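Long-range contacts in BLUF domain-containing protein (Acinetobacter baumannii, PDB 6W6Z), which probably senses blue light through a flavin held in its BLUF domain, here occupied by flavin mononucleotide in the ground state: residues A[8-13]-A[46-51]; A[27-32]-A[92-97]. One frame throughout, in Å; residues are numbered along the deposited sequence.

Contact 1 (A[8-13]-A[46-51]); sequences ASQRNE and DNAFFQ. With FMN (flavin mononucleotide), chain B.
The Phe49 side chain overlaps Ser9 across the two strands: Ser9 OG lies 3.4 Å from Phe49 CD2, at the edge of the ring and near its plane. The hydroxyl is there because chi1 of 68° sets OG between the backbone N and the carbonyl carbon of Ser9; His73 ND1 is its hydrogen-bond partner. One face of the same ring receives the flavin methyl C7M, 3.8 Å above the plane and over its centre, a CH-pi-like approach that joins this strand pair to the dimethylbenzene end of FMN.

In the backbone, Ser9 and Phe49 form an antiparallel hydrogen-bonded pair, with Ser9 N to Phe49 O at 3.0 Å and Phe49 N to Ser9 O at 2.9 Å. Ala8–Phe50 and Gln10–Ala48 are the flanking non-hydrogen-bonded pairs. A third backbone bond, Arg11 N to Asn47 O at 2.8 Å, continues the ladder to the turn. Arg11 CB packs 4.0 Å from Phe49 CE2, while Arg11 NH1 binds Asn15 O. Within 8-13, Gln10 NE2 reaches Glu13 OE2 at 2.8 Å in a nearly straight bond (173°) lying in the amide plane of Gln10.

Farther along, Gln51 NE2 donates to FMN N5 at 3.0 Å and only weakly to O4; Gln51 OE1 is bonded to Tyr7 OH, the glutamine–tyrosine–flavin network characteristic of BLUF photoreceptors.

Strands 2-11 and 48-54 are neighbouring inner strands of the sheet, between strands 73-83 and 39-45; Phe49 faces helix 18-36 through Leu22 and Ile25, whereas Phe50 meets Phe128 of helix 125-134.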
ATOM      1  N   ALA A   8      -4.502   3.084  -6.019  1.00 19.35           N
ATOM      2  CA  ALA A   8      -3.271   2.749  -6.727  1.00 18.94           C
ATOM      3  C   ALA A   8      -2.660   4.060  -7.237  1.00 17.30           C
ATOM      4  O   ALA A   8      -3.379   5.102  -7.339  1.00 16.93           O
ATOM      5  CB  ALA A   8      -3.543   1.727  -7.818  1.00 21.11           C
ATOM      6  N   SER A   9      -1.356   4.059  -7.445  1.00 17.14           N
ATOM      7  CA  SER A   9      -0.594   5.279  -7.839  1.00 19.41           C
ATOM      8  C   SER A   9       0.604   4.880  -8.699  1.00 18.60           C
ATOM      9  O   SER A   9       1.004   3.707  -8.685  1.00 18.22           O
ATOM     10  CB  SER A   9      -0.123   6.068  -6.635  1.00 18.63           C
ATOM     11  OG  SER A   9       0.868   5.333  -5.931  1.00 16.73           O
ATOM     12  N   GLN A  10       1.134   5.845  -9.436  1.00 18.58           N
ATOM     13  CA  GLN A  10       2.392   5.676 -10.204  1.00 20.41           C
ATOM     14  C   GLN A  10       3.553   6.166  -9.338  1.00 19.74           C
ATOM     15  O   GLN A  10       3.485   7.262  -8.705  1.00 17.18           O
ATOM     16  CB  GLN A  10       2.300   6.436 -11.525  1.00 20.95           C
ATOM     17  CG  GLN A  10       3.444   6.091 -12.463  1.00 24.18           C
ATOM     18  CD  GLN A  10       3.335   4.708 -13.066  1.00 29.40           C
ATOM     19  OE1 GLN A  10       2.302   4.064 -12.992  1.00 35.30           O
ATOM     20  NE2 GLN A  10       4.396   4.248 -13.708  1.00 29.28           N
ATOM     21  N   ARG A  11       4.618   5.390  -9.272  1.00 18.87           N
ATOM     22  CA  ARG A  11       5.791   5.872  -8.525  1.00 20.70           C
ATOM     23  C   ARG A  11       6.390   7.050  -9.289  1.00 21.09           C
ATOM     24  O   ARG A  11       6.461   6.953 -10.520  1.00 21.22           O
ATOM     25  CB  ARG A  11       6.849   4.783  -8.399  1.00 24.02           C
ATOM     26  CG  ARG A  11       8.047   5.293  -7.629  1.00 27.94           C
ATOM     27  CD  ARG A  11       9.107   4.255  -7.555  1.00 33.57           C
ATOM     28  NE  ARG A  11      10.022   4.286  -8.682  1.00 37.09           N
ATOM     29  CZ  ARG A  11      11.059   5.119  -8.771  1.00 36.94           C
ATOM     30  NH1 ARG A  11      11.283   6.013  -7.815  1.00 38.41           N
ATOM     31  NH2 ARG A  11      11.841   5.061  -9.831  1.00 41.54           N
ATOM     32  N   ASN A  12       6.849   8.087  -8.582  1.00 21.85           N
ATOM     33  CA  ASN A  12       7.541   9.241  -9.232  1.00 22.94           C
ATOM     34  C   ASN A  12       8.907   8.804  -9.760  1.00 23.87           C
ATOM     35  O   ASN A  12       9.871   8.824  -8.995  1.00 24.86           O
ATOM     36  CB  ASN A  12       7.676  10.440  -8.311  1.00 21.11           C
ATOM     37  CG  ASN A  12       8.180  11.682  -9.030  1.00 23.44           C
ATOM     38  OD1 ASN A  12       8.693  11.595 -10.137  1.00 20.84           O
ATOM     39  ND2 ASN A  12       8.027  12.844  -8.407  1.00 23.49           N
ATOM     40  N   GLU A  13       8.989   8.558 -11.063  1.00 26.56           N
ATOM     41  CA  GLU A  13      10.207   8.015 -11.710  1.00 30.47           C
ATOM     42  C   GLU A  13      11.304   9.092 -11.683  1.00 30.92           C
ATOM     43  O   GLU A  13      12.463   8.761 -11.937  1.00 28.44           O
ATOM     44  CB  GLU A  13       9.918   7.532 -13.133  1.00 32.49           C
ATOM     45  CG  GLU A  13       8.889   6.406 -13.222  1.00 35.01           C
ATOM     46  CD  GLU A  13       7.474   6.843 -13.591  1.00 38.26           C
ATOM     47  OE1 GLU A  13       7.218   8.061 -13.593  1.00 30.84           O
ATOM     48  OE2 GLU A  13       6.627   5.964 -13.872  1.00 42.00           O
ATOM     49  N   ASP A  46       6.604  -2.727 -10.764  1.00 18.92           N
ATOM     50  CA  ASP A  46       6.483  -2.096 -12.097  1.00 20.42           C
ATOM     51  C   ASP A  46       6.217  -0.581 -11.950  1.00 19.78           C
ATOM     52  O   ASP A  46       5.332  -0.031 -12.653  1.00 19.40           O
ATOM     53  CB  ASP A  46       5.395  -2.842 -12.886  1.00 22.18           C
ATOM     54  CG  ASP A  46       5.850  -4.188 -13.411  1.00 24.62           C
ATOM     55  OD1 ASP A  46       6.901  -4.628 -12.972  1.00 25.15           O
ATOM     56  OD2 ASP A  46       5.158  -4.776 -14.294  1.00 28.79           O
ATOM     57  N   ASN A  47       6.994   0.101 -11.112  1.00 18.74           N
ATOM     58  CA  ASN A  47       6.961   1.583 -10.901  1.00 18.71           C
ATOM     59  C   ASN A  47       5.574   2.043 -10.464  1.00 17.44           C
ATOM     60  O   ASN A  47       5.188   3.164 -10.839  1.00 17.32           O
ATOM     61  CB  ASN A  47       7.382   2.362 -12.154  1.00 20.47           C
ATOM     62  CG  ASN A  47       8.873   2.259 -12.419  1.00 24.94           C
ATOM     63  OD1 ASN A  47       9.672   2.164 -11.482  1.00 25.99           O
ATOM     64  ND2 ASN A  47       9.260   2.267 -13.685  1.00 27.34           N
ATOM     65  N   ALA A  48       4.864   1.265  -9.654  1.00 16.80           N
ATOM     66  CA  ALA A  48       3.514   1.659  -9.198  1.00 18.53           C
ATOM     67  C   ALA A  48       3.224   1.050  -7.838  1.00 18.77           C
ATOM     68  O   ALA A  48       3.876   0.051  -7.474  1.00 17.89           O
ATOM     69  CB  ALA A  48       2.482   1.249 -10.231  1.00 17.74           C
ATOM     70  N   PHE A  49       2.300   1.674  -7.120  1.00 17.22           N
ATOM     71  CA  PHE A  49       1.854   1.221  -5.781  1.00 17.34           C
ATOM     72  C   PHE A  49       0.384   0.832  -5.796  1.00 17.82           C
ATOM     73  O   PHE A  49      -0.449   1.359  -6.519  1.00 18.91           O
ATOM     74  CB  PHE A  49       2.047   2.337  -4.764  1.00 15.66           C
ATOM     75  CG  PHE A  49       3.450   2.786  -4.531  1.00 17.11           C
ATOM     76  CD1 PHE A  49       4.310   2.036  -3.716  1.00 16.20           C
ATOM     77  CD2 PHE A  49       3.909   3.990  -5.060  1.00 16.26           C
ATOM     78  CE1 PHE A  49       5.585   2.499  -3.435  1.00 16.94           C
ATOM     79  CE2 PHE A  49       5.208   4.415  -4.810  1.00 18.97           C
ATOM     80  CZ  PHE A  49       6.039   3.674  -3.981  1.00 18.73           C
ATOM     81  N   PHE A  50       0.044  -0.016  -4.852  1.00 17.29           N
ATOM     82  CA  PHE A  50      -1.340  -0.277  -4.446  1.00 15.70           C
ATOM     83  C   PHE A  50      -1.305  -0.208  -2.936  1.00 16.04           C
ATOM     84  O   PHE A  50      -0.351  -0.768  -2.382  1.00 15.39           O
ATOM     85  CB  PHE A  50      -1.865  -1.623  -4.942  1.00 15.65           C
ATOM     86  CG  PHE A  50      -3.175  -1.996  -4.280  1.00 16.59           C
ATOM     87  CD1 PHE A  50      -3.216  -2.541  -2.998  1.00 16.66           C
ATOM     88  CD2 PHE A  50      -4.375  -1.670  -4.889  1.00 18.21           C
ATOM     89  CE1 PHE A  50      -4.424  -2.823  -2.379  1.00 18.19           C
ATOM     90  CE2 PHE A  50      -5.592  -1.976  -4.277  1.00 20.96           C
ATOM     91  CZ  PHE A  50      -5.616  -2.519  -3.013  1.00 18.65           C
ATOM     92  N   GLN A  51      -2.207   0.538  -2.318  1.00 17.08           N
ATOM     93  CA  GLN A  51      -2.247   0.535  -0.851  1.00 17.07           C
ATOM     94  C   GLN A  51      -3.668   0.325  -0.368  1.00 17.86           C
ATOM     95  O   GLN A  51      -4.627   0.881  -0.951  1.00 18.57           O
ATOM     96  CB  GLN A  51      -1.640   1.810  -0.280  1.00 17.91           C
ATOM     97  CG  GLN A  51      -1.413   1.707   1.209  1.00 18.94           C
ATOM     98  CD  GLN A  51      -0.713   2.905   1.794  1.00 19.15           C
ATOM     99  OE1 GLN A  51      -0.949   4.043   1.377  1.00 22.01           O
ATOM    100  NE2 GLN A  51       0.194   2.649   2.736  1.00 19.47           N
TER
HETATM  101  N1  FMN B 201       2.346   7.650   5.766  1.00 20.53           N
HETATM  102  C2  FMN B 201       1.723   7.071   6.807  1.00 23.19           C
HETATM  103  O2  FMN B 201       1.726   7.696   7.915  1.00 22.76           O
HETATM  104  N3  FMN B 201       1.002   5.938   6.669  1.00 20.03           N
HETATM  105  C4  FMN B 201       0.918   5.267   5.509  1.00 20.24           C
HETATM  106  O4  FMN B 201       0.294   4.216   5.387  1.00 19.85           O
HETATM  107  C4A FMN B 201       1.623   5.804   4.353  1.00 18.76           C
HETATM  108  N5  FMN B 201       1.623   5.215   3.175  1.00 18.16           N
HETATM  109  C5A FMN B 201       2.251   5.832   2.141  1.00 18.46           C
HETATM  110  C6  FMN B 201       2.242   5.194   0.922  1.00 17.64           C
HETATM  111  C7  FMN B 201       2.835   5.783  -0.181  1.00 19.16           C
HETATM  112  C7M FMN B 201       2.804   5.028  -1.474  1.00 18.43           C
HETATM  113  C8  FMN B 201       3.625   7.020  -0.050  1.00 17.95           C
HETATM  114  C8M FMN B 201       4.302   7.587  -1.289  1.00 18.66           C
HETATM  115  C9  FMN B 201       3.625   7.658   1.179  1.00 18.75           C
HETATM  116  C9A FMN B 201       2.999   7.078   2.276  1.00 19.37           C
HETATM  117  N10 FMN B 201       3.038   7.657   3.538  1.00 19.94           N
HETATM  118  C10 FMN B 201       2.341   7.055   4.567  1.00 19.66           C
HETATM  119  C1' FMN B 201       3.783   8.927   3.832  1.00 23.39           C
HETATM  120  C2' FMN B 201       2.973  10.203   3.847  1.00 25.96           C
HETATM  121  O2' FMN B 201       2.670  10.569   2.492  1.00 24.35           O
HETATM  122  C3' FMN B 201       3.839  11.304   4.514  1.00 34.49           C
HETATM  123  O3' FMN B 201       5.176  11.308   4.001  1.00 31.72           O
HETATM  124  C4' FMN B 201       4.025  11.106   6.005  1.00 40.50           C
HETATM  125  O4' FMN B 201       2.733  10.967   6.640  1.00 44.82           O
HETATM  126  C5' FMN B 201       4.748  12.324   6.631  1.00 52.21           C
HETATM  127  O5' FMN B 201       4.006  13.557   6.509  1.00 56.75           O
HETATM  128  P   FMN B 201       4.501  14.984   7.166  1.00 61.03           P
HETATM  129  O1P FMN B 201       5.253  15.643   6.025  1.00 66.53           O
HETATM  130  O2P FMN B 201       3.176  15.625   7.539  1.00 61.78           O
HETATM  131  O3P FMN B 201       5.399  14.662   8.347  1.00 65.04           O

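Contact 2 (A[27-32]-A[92-97]); sequences TEARDF and WSMKYV. With FMN (flavin mononucleotide), chain B.
Met94 O is gripped by two nitrogens of one guanidinium: Arg30 NE donates to it at 2.8 Å and Arg30 NH2 at 3.0 Å. The approach is side-on, with the acceptor close to the guanidinium plane for both bonds; the N-H...O angles of 152° and 139° show that two N-H groups converge on one oxygen, the NE bond being the straighter. NH2 lies in the plane of the Met94 carbonyl, while NE is tilted 20° from it. The Arg30 chain, extended from CG to NE, brings NE to Met94 O; Arg30 NH2 then passes 3.7 Å from Tyr96 CB.

Beside this polar grip, Ala29 CB meets Met94 CB at 3.9 Å. Ala29 CB also touches flavin C4, at 3.4 Å, and Met94 CE approaches FMN O4, so Ala29 CB and, separately, the terminal methyl of Met94 border the C4=O4 carbonyl of the flavin. A water bridges the segments, donating to Arg30 O and accepting from Ser93 OG. On the flavin side of the helix, Glu28 OE1 lies 2.7 Å from the ribityl FMN O3' and forms a salt bridge with Arg72.

Helix 18-36 thus packs against the loop leading into strand 95-98, and Ser93 O bonded to Asn33 ND2 adds a further bond. Strand 95-98 pairs in turn with strand 39-45, and Met94 touches Leu42 there and Leu53 on strand 48-54.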
ATOM      1  N   THR A  27       9.148   3.139   6.931  1.00 19.31           N
ATOM      2  CA  THR A  27       9.513   3.701   8.254  1.00 22.67           C
ATOM      3  C   THR A  27       8.434   4.697   8.694  1.00 23.24           C
ATOM      4  O   THR A  27       7.989   4.577   9.846  1.00 23.30           O
ATOM      5  CB  THR A  27      10.865   4.420   8.243  1.00 23.73           C
ATOM      6  OG1 THR A  27      11.864   3.477   7.888  1.00 23.76           O
ATOM      7  CG2 THR A  27      11.185   5.031   9.590  1.00 26.04           C
ATOM      8  N   GLU A  28       8.065   5.652   7.840  1.00 22.38           N
ATOM      9  CA  GLU A  28       7.050   6.696   8.188  1.00 24.66           C
ATOM     10  C   GLU A  28       5.698   6.021   8.458  1.00 23.61           C
ATOM     11  O   GLU A  28       5.069   6.318   9.509  1.00 23.16           O
ATOM     12  CB  GLU A  28       6.900   7.718   7.067  1.00 25.62           C
ATOM     13  CG  GLU A  28       8.142   8.561   6.823  1.00 26.52           C
ATOM     14  CD  GLU A  28       8.113   9.270   5.481  1.00 26.30           C
ATOM     15  OE1 GLU A  28       7.003   9.598   5.040  1.00 26.98           O
ATOM     16  OE2 GLU A  28       9.186   9.464   4.852  1.00 24.51           O
ATOM     17  N   ALA A  29       5.253   5.165   7.538  1.00 24.41           N
ATOM     18  CA  ALA A  29       3.915   4.516   7.600  1.00 24.93           C
ATOM     19  C   ALA A  29       3.797   3.735   8.913  1.00 24.76           C
ATOM     20  O   ALA A  29       2.821   3.866   9.642  1.00 23.86           O
ATOM     21  CB  ALA A  29       3.708   3.596   6.418  1.00 24.44           C
ATOM     22  N   ARG A  30       4.782   2.913   9.209  1.00 22.48           N
ATOM     23  CA  ARG A  30       4.668   1.987  10.356  1.00 23.96           C
ATOM     24  C   ARG A  30       4.583   2.766  11.677  1.00 24.38           C
ATOM     25  O   ARG A  30       3.854   2.297  12.579  1.00 26.39           O
ATOM     26  CB  ARG A  30       5.802   0.972  10.280  1.00 23.75           C
ATOM     27  CG  ARG A  30       5.515  -0.130   9.274  1.00 22.91           C
ATOM     28  CD  ARG A  30       6.729  -0.890   8.804  1.00 23.95           C
ATOM     29  NE  ARG A  30       6.338  -1.871   7.820  1.00 22.25           N
ATOM     30  CZ  ARG A  30       7.180  -2.640   7.114  1.00 23.59           C
ATOM     31  NH1 ARG A  30       8.494  -2.565   7.310  1.00 26.28           N
ATOM     32  NH2 ARG A  30       6.706  -3.514   6.250  1.00 22.71           N
ATOM     33  N   ASP A  31       5.369   3.829  11.830  1.00 25.30           N
ATOM     34  CA  ASP A  31       5.371   4.694  13.040  1.00 25.06           C
ATOM     35  C   ASP A  31       4.036   5.425  13.142  1.00 25.42           C
ATOM     36  O   ASP A  31       3.408   5.306  14.211  1.00 24.32           O
ATOM     37  CB  ASP A  31       6.499   5.726  13.006  1.00 25.28           C
ATOM     38  N   PHE A  32       3.599   6.128  12.084  1.00 23.41           N
ATOM     39  CA  PHE A  32       2.360   6.968  12.122  1.00 23.65           C
ATOM     40  C   PHE A  32       1.147   6.058  12.327  1.00 24.38           C
ATOM     41  O   PHE A  32       0.241   6.392  13.118  1.00 26.32           O
ATOM     42  CB  PHE A  32       2.184   7.850  10.875  1.00 22.93           C
ATOM     43  N   TRP A  92      -0.512  -6.014  10.684  1.00 24.30           N
ATOM     44  CA  TRP A  92       0.532  -5.060  10.208  1.00 23.82           C
ATOM     45  C   TRP A  92       0.074  -3.608  10.245  1.00 23.00           C
ATOM     46  O   TRP A  92      -0.929  -3.259   9.567  1.00 23.29           O
ATOM     47  CB  TRP A  92       0.968  -5.401   8.790  1.00 23.67           C
ATOM     48  CG  TRP A  92       1.326  -6.834   8.558  1.00 23.72           C
ATOM     49  CD1 TRP A  92       2.562  -7.383   8.647  1.00 22.73           C
ATOM     50  CD2 TRP A  92       0.459  -7.881   8.082  1.00 23.36           C
ATOM     51  NE1 TRP A  92       2.515  -8.705   8.326  1.00 23.81           N
ATOM     52  CE2 TRP A  92       1.250  -9.038   7.943  1.00 22.85           C
ATOM     53  CE3 TRP A  92      -0.890  -7.943   7.719  1.00 21.74           C
ATOM     54  CZ2 TRP A  92       0.727 -10.262   7.519  1.00 22.74           C
ATOM     55  CZ3 TRP A  92      -1.417  -9.149   7.315  1.00 22.97           C
ATOM     56  CH2 TRP A  92      -0.620 -10.294   7.216  1.00 24.22           C
ATOM     57  N   SER A  93       0.876  -2.762  10.883  1.00 21.84           N
ATOM     58  CA  SER A  93       0.814  -1.282  10.792  1.00 22.06           C
ATOM     59  C   SER A  93       0.909  -0.864   9.316  1.00 20.50           C
ATOM     60  O   SER A  93       0.031  -0.080   8.857  1.00 18.51           O
ATOM     61  CB  SER A  93       1.850  -0.641  11.661  1.00 25.23           C
ATOM     62  OG  SER A  93       1.463  -0.861  13.013  1.00 28.38           O
ATOM     63  N   MET A  94       1.824  -1.477   8.599  1.00 19.62           N
ATOM     64  CA  MET A  94       1.852  -1.434   7.110  1.00 19.97           C
ATOM     65  C   MET A  94       2.670  -2.597   6.564  1.00 19.61           C
ATOM     66  O   MET A  94       3.913  -2.504   6.559  1.00 22.59           O
ATOM     67  CB  MET A  94       2.462  -0.131   6.602  1.00 18.95           C
ATOM     68  CG  MET A  94       2.310   0.031   5.097  1.00 18.84           C
ATOM     69  SD  MET A  94       0.651  -0.298   4.413  1.00 19.51           S
ATOM     70  CE  MET A  94      -0.323   0.795   5.447  1.00 18.55           C
ATOM     71  N   LYS A  95       1.985  -3.635   6.087  1.00 20.78           N
ATOM     72  CA  LYS A  95       2.615  -4.804   5.454  1.00 18.01           C
ATOM     73  C   LYS A  95       3.232  -4.311   4.150  1.00 17.97           C
ATOM     74  O   LYS A  95       2.641  -3.454   3.509  1.00 19.28           O
ATOM     75  CB  LYS A  95       1.602  -5.917   5.179  1.00 18.39           C
ATOM     76  CG  LYS A  95       2.197  -7.223   4.699  1.00 18.23           C
ATOM     77  CD  LYS A  95       1.178  -8.284   4.412  1.00 19.88           C
ATOM     78  CE  LYS A  95       1.787  -9.651   4.244  1.00 20.53           C
ATOM     79  NZ  LYS A  95       0.757 -10.681   4.020  1.00 21.29           N
ATOM     80  N   TYR A  96       4.351  -4.884   3.777  1.00 16.02           N
ATOM     81  CA  TYR A  96       4.972  -4.628   2.470  1.00 17.35           C
ATOM     82  C   TYR A  96       5.001  -5.920   1.676  1.00 17.46           C
ATOM     83  O   TYR A  96       5.582  -6.906   2.151  1.00 18.83           O
ATOM     84  CB  TYR A  96       6.364  -4.057   2.647  1.00 16.65           C
ATOM     85  CG  TYR A  96       6.988  -3.661   1.335  1.00 17.27           C
ATOM     86  CD1 TYR A  96       6.346  -2.772   0.485  1.00 19.62           C
ATOM     87  CD2 TYR A  96       8.174  -4.191   0.924  1.00 18.39           C
ATOM     88  CE1 TYR A  96       6.903  -2.384  -0.719  1.00 18.01           C
ATOM     89  CE2 TYR A  96       8.761  -3.801  -0.267  1.00 18.85           C
ATOM     90  CZ  TYR A  96       8.102  -2.929  -1.113  1.00 18.72           C
ATOM     91  OH  TYR A  96       8.670  -2.559  -2.301  1.00 21.83           O
ATOM     92  N   VAL A  97       4.460  -5.867   0.458  1.00 18.34           N
ATOM     93  CA  VAL A  97       4.461  -7.010  -0.500  1.00 18.24           C
ATOM     94  C   VAL A  97       4.979  -6.549  -1.860  1.00 17.69           C
ATOM     95  O   VAL A  97       4.537  -5.515  -2.362  1.00 16.91           O
ATOM     96  CB  VAL A  97       3.043  -7.590  -0.613  1.00 16.90           C
ATOM     97  CG1 VAL A  97       2.979  -8.773  -1.549  1.00 19.47           C
ATOM     98  CG2 VAL A  97       2.501  -7.950   0.741  1.00 18.34           C
TER
HETATM   99  N1  FMN B 201       2.346   7.650   5.766  1.00 20.53           N
HETATM  100  C2  FMN B 201       1.723   7.071   6.807  1.00 23.19           C
HETATM  101  O2  FMN B 201       1.726   7.696   7.915  1.00 22.76           O
HETATM  102  N3  FMN B 201       1.002   5.938   6.669  1.00 20.03           N
HETATM  103  C4  FMN B 201       0.918   5.267   5.509  1.00 20.24           C
HETATM  104  O4  FMN B 201       0.294   4.216   5.387  1.00 19.85           O
HETATM  105  C4A FMN B 201       1.623   5.804   4.353  1.00 18.76           C
HETATM  106  N5  FMN B 201       1.623   5.215   3.175  1.00 18.16           N
HETATM  107  C5A FMN B 201       2.251   5.832   2.141  1.00 18.46           C
HETATM  108  C6  FMN B 201       2.242   5.194   0.922  1.00 17.64           C
HETATM  109  C7  FMN B 201       2.835   5.783  -0.181  1.00 19.16           C
HETATM  110  C7M FMN B 201       2.804   5.028  -1.474  1.00 18.43           C
HETATM  111  C8  FMN B 201       3.625   7.020  -0.050  1.00 17.95           C
HETATM  112  C8M FMN B 201       4.302   7.587  -1.289  1.00 18.66           C
HETATM  113  C9  FMN B 201       3.625   7.658   1.179  1.00 18.75           C
HETATM  114  C9A FMN B 201       2.999   7.078   2.276  1.00 19.37           C
HETATM  115  N10 FMN B 201       3.038   7.657   3.538  1.00 19.94           N
HETATM  116  C10 FMN B 201       2.341   7.055   4.567  1.00 19.66           C
HETATM  117  C1' FMN B 201       3.783   8.927   3.832  1.00 23.39           C
HETATM  118  C2' FMN B 201       2.973  10.203   3.847  1.00 25.96           C
HETATM  119  O2' FMN B 201       2.670  10.569   2.492  1.00 24.35           O
HETATM  120  C3' FMN B 201       3.839  11.304   4.514  1.00 34.49           C
HETATM  121  O3' FMN B 201       5.176  11.308   4.001  1.00 31.72           O
HETATM  122  C4' FMN B 201       4.025  11.106   6.005  1.00 40.50           C
HETATM  123  O4' FMN B 201       2.733  10.967   6.640  1.00 44.82           O
HETATM  124  C5' FMN B 201       4.748  12.324   6.631  1.00 52.21           C
HETATM  125  O5' FMN B 201       4.006  13.557   6.509  1.00 56.75           O
HETATM  126  P   FMN B 201       4.501  14.984   7.166  1.00 61.03           P
HETATM  127  O1P FMN B 201       5.253  15.643   6.025  1.00 66.53           O
HETATM  128  O2P FMN B 201       3.176  15.625   7.539  1.00 61.78           O
HETATM  129  O3P FMN B 201       5.399  14.662   8.347  1.00 65.04           O
HETATM  130  O   HOH W   1       4.518  -0.513  13.495  1.00 47.54           O

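How the contacts relate
The centres of contacts 1 and 2 lie about 16 Å apart, on opposite sides of the chain's centre, yet the contacts touch where Gln51 NE2 comes within 3.3 Å of Met94 CE. Along the chain their segments alternate: 8-13, 27-32, 46-51, 92-97. Strand 2-11 leads into helix 18-36, so the first partners of the two contacts are consecutive elements. Contact 1 joins two inner strands of the sheet, whereas contact 2 links that helix to the approach to strand 95-98. Contact 1 reaches the flavin methyl C7M and the N5/O4 side, contact 2 the C4=O4 side and the ribityl chain; FMN sits between helices 18-36 and 57-67 beside the sheet, as in other BLUF domains.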